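Local coordinates for protein galactitol 1-phosphate 5-dehydrogenase (Escherichia coli, PDB 4UEJ) that oxidises galactitol 1-phosphate to D-tagatose 6-phosphate with NAD(+), as a zinc-containing dehydrogenase of galactitol metabolism, at residues Asn163-Gly168 and Gln231-Thr236. Numbering follows the deposited sequence.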
loop_
_atom_site.group_PDB
_atom_site.type_symbol
_atom_site.label_atom_id
_atom_site.label_comp_id
_atom_site.label_asym_id
_atom_site.label_seq_id
_atom_site.Cartn_x
_atom_site.Cartn_y
_atom_site.Cartn_z
ATOM N N ASN A 163 15.160 -8.810 2.676
ATOM C CA ASN A 163 14.646 -10.154 2.828
ATOM C C ASN A 163 13.440 -10.299 1.922
ATOM O O ASN A 163 12.338 -9.846 2.242
ATOM C CB ASN A 163 14.302 -10.426 4.291
ATOM C CG ASN A 163 15.543 -10.520 5.147
ATOM O OD1 ASN A 163 16.458 -11.280 4.824
ATOM N ND2 ASN A 163 15.602 -9.728 6.220
ATOM N N VAL A 164 13.672 -10.914 0.776
ATOM C CA VAL A 164 12.676 -10.964 -0.274
ATOM C C VAL A 164 11.826 -12.202 -0.087
ATOM O O VAL A 164 12.326 -13.300 0.218
ATOM C CB VAL A 164 13.337 -10.937 -1.672
ATOM C CG1 VAL A 164 12.309 -11.164 -2.788
ATOM C CG2 VAL A 164 14.027 -9.592 -1.878
ATOM N N ILE A 165 10.527 -12.016 -0.240
ATOM C CA ILE A 165 9.591 -13.125 -0.182
ATOM C C ILE A 165 8.788 -13.095 -1.468
ATOM O O ILE A 165 8.136 -12.091 -1.773
ATOM C CB ILE A 165 8.661 -13.022 1.041
ATOM C CG1 ILE A 165 9.486 -12.942 2.327
ATOM C CG2 ILE A 165 7.674 -14.187 1.078
ATOM C CD1 ILE A 165 8.628 -12.798 3.590
ATOM N N ILE A 166 8.842 -14.182 -2.228
ATOM C CA ILE A 166 8.084 -14.281 -3.457
ATOM C C ILE A 166 6.917 -15.227 -3.256
ATOM O O ILE A 166 7.103 -16.398 -2.962
ATOM C CB ILE A 166 8.943 -14.791 -4.644
ATOM C CG1 ILE A 166 10.209 -13.936 -4.815
ATOM C CG2 ILE A 166 8.083 -14.839 -5.913
ATOM C CD1 ILE A 166 9.967 -12.416 -5.044
ATOM N N ILE A 167 5.700 -14.716 -3.400
ATOM C CA ILE A 167 4.536 -15.565 -3.216
ATOM C C ILE A 167 3.998 -15.910 -4.601
ATOM O O ILE A 167 3.676 -15.032 -5.399
ATOM C CB ILE A 167 3.450 -14.882 -2.351
ATOM C CG1 ILE A 167 4.008 -14.522 -0.974
ATOM C CG2 ILE A 167 2.258 -15.797 -2.179
ATOM C CD1 ILE A 167 3.084 -13.571 -0.190
ATOM N N GLY A 168 3.940 -17.197 -4.903
ATOM C CA GLY A 168 3.543 -17.613 -6.231
ATOM C C GLY A 168 4.770 -18.096 -6.968
ATOM O O GLY A 168 5.732 -17.346 -7.141
ATOM N N GLN A 231 11.848 -6.524 4.794
ATOM C CA GLN A 231 11.201 -7.426 3.861
ATOM C C GLN A 231 10.673 -6.718 2.637
ATOM O O GLN A 231 10.192 -5.595 2.700
ATOM C CB GLN A 231 10.049 -8.169 4.527
ATOM C CG GLN A 231 10.494 -9.250 5.465
ATOM C CD GLN A 231 9.330 -9.951 6.102
ATOM O OE1 GLN A 231 8.187 -9.520 5.964
ATOM N NE2 GLN A 231 9.609 -11.041 6.805
ATOM N N LEU A 232 10.762 -7.419 1.526
ATOM C CA LEU A 232 10.101 -7.036 0.287
ATOM C C LEU A 232 9.372 -8.267 -0.191
ATOM O O LEU A 232 9.999 -9.272 -0.562
ATOM C CB LEU A 232 11.118 -6.540 -0.740
ATOM C CG LEU A 232 10.613 -6.375 -2.167
ATOM C CD1 LEU A 232 9.452 -5.392 -2.160
ATOM C CD2 LEU A 232 11.752 -5.881 -3.067
ATOM N N ILE A 233 8.049 -8.199 -0.151
ATOM C CA ILE A 233 7.203 -9.317 -0.491
ATOM C C ILE A 233 6.574 -9.051 -1.856
ATOM O O ILE A 233 5.962 -8.005 -2.070
ATOM C CB ILE A 233 6.111 -9.514 0.569
ATOM C CG1 ILE A 233 6.721 -9.597 1.979
ATOM C CG2 ILE A 233 5.257 -10.709 0.245
ATOM C CD1 ILE A 233 5.692 -9.647 3.103
ATOM N N LEU A 234 6.752 -9.968 -2.791
ATOM C CA LEU A 234 6.080 -9.824 -4.081
ATOM C C LEU A 234 4.947 -10.819 -4.162
ATOM O O LEU A 234 5.166 -12.030 -4.100
ATOM C CB LEU A 234 7.037 -10.063 -5.246
ATOM C CG LEU A 234 7.770 -8.871 -5.837
ATOM C CD1 LEU A 234 8.694 -8.267 -4.788
ATOM C CD2 LEU A 234 8.535 -9.321 -7.087
ATOM N N GLU A 235 3.736 -10.307 -4.294
ATOM C CA GLU A 235 2.555 -11.126 -4.480
ATOM C C GLU A 235 2.371 -11.343 -5.974
ATOM O O GLU A 235 1.956 -10.424 -6.683
ATOM C CB GLU A 235 1.316 -10.451 -3.863
ATOM C CG GLU A 235 0.224 -11.425 -3.471
ATOM C CD GLU A 235 -0.191 -12.301 -4.637
ATOM O OE1 GLU A 235 -0.729 -11.770 -5.635
ATOM O OE2 GLU A 235 0.091 -13.510 -4.585
ATOM N N THR A 236 2.656 -12.558 -6.449
ATOM C CA THR A 236 2.552 -12.843 -7.880
ATOM C C THR A 236 1.408 -13.798 -8.223
ATOM O O THR A 236 1.097 -13.986 -9.398
ATOM C CB THR A 236 3.867 -13.439 -8.438
ATOM O OG1 THR A 236 4.030 -14.796 -8.000
ATOM C CG2 THR A 236 5.058 -12.615 -7.965
#
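Strands 163-167 and 231-235 are the two central, parallel strands of the Rossmann-type sheet in this dehydrogenase, first and fourth in chain order. Their backbones are zipped in register. Leu232 N donates to Asn163 O, approaching from above the carbonyl plane, and Ile165 N returns a bond to Leu232 O. Further along, Leu234 N meets Ile165 O at 2.7 Å, nearly along the C=O axis. Ile167 N then bonds to Leu234 O almost straight, with an N-H...O angle of 173°.

At the C-terminal end, Ile167 O takes two bonds from Thr236. Thr236 N lies 2.9 Å from Ile167 O, and Thr236 OG1 lies 2.6 Å from the same Ile167 O. OG1 stands between the backbone N and the carbonyl carbon (chi1 73°), which brings it to the same oxygen. An alanine here would probably cost Ile167 O its hydroxyl bond, leaving the backbone N as its one donor from this residue.

On one face, Ile167 CD1 reaches across to Ile233 CG2 at 3.6 Å, the two side chains crossing obliquely. Ile233 CG1 rests against Ile165 CB, and Ile165 CD1 lies 3.8 Å from Gln231 NE2. The amide of Gln231 is held by Leu227 O and Gly251 N. On the other face, Ile166 and Leu234 lie side by side, with CD1 of Ile166 3.8 Å from CB of Leu234.

Gly168 opens the GxGxxG pattern, consistent with a dinucleotide-binding turn into helix 171-182. That helix packs on Val164, Ile166 and Leu234, and helix 143-155 on Leu232 and Leu234. Strands 187-192 and 255-258 flank the pair.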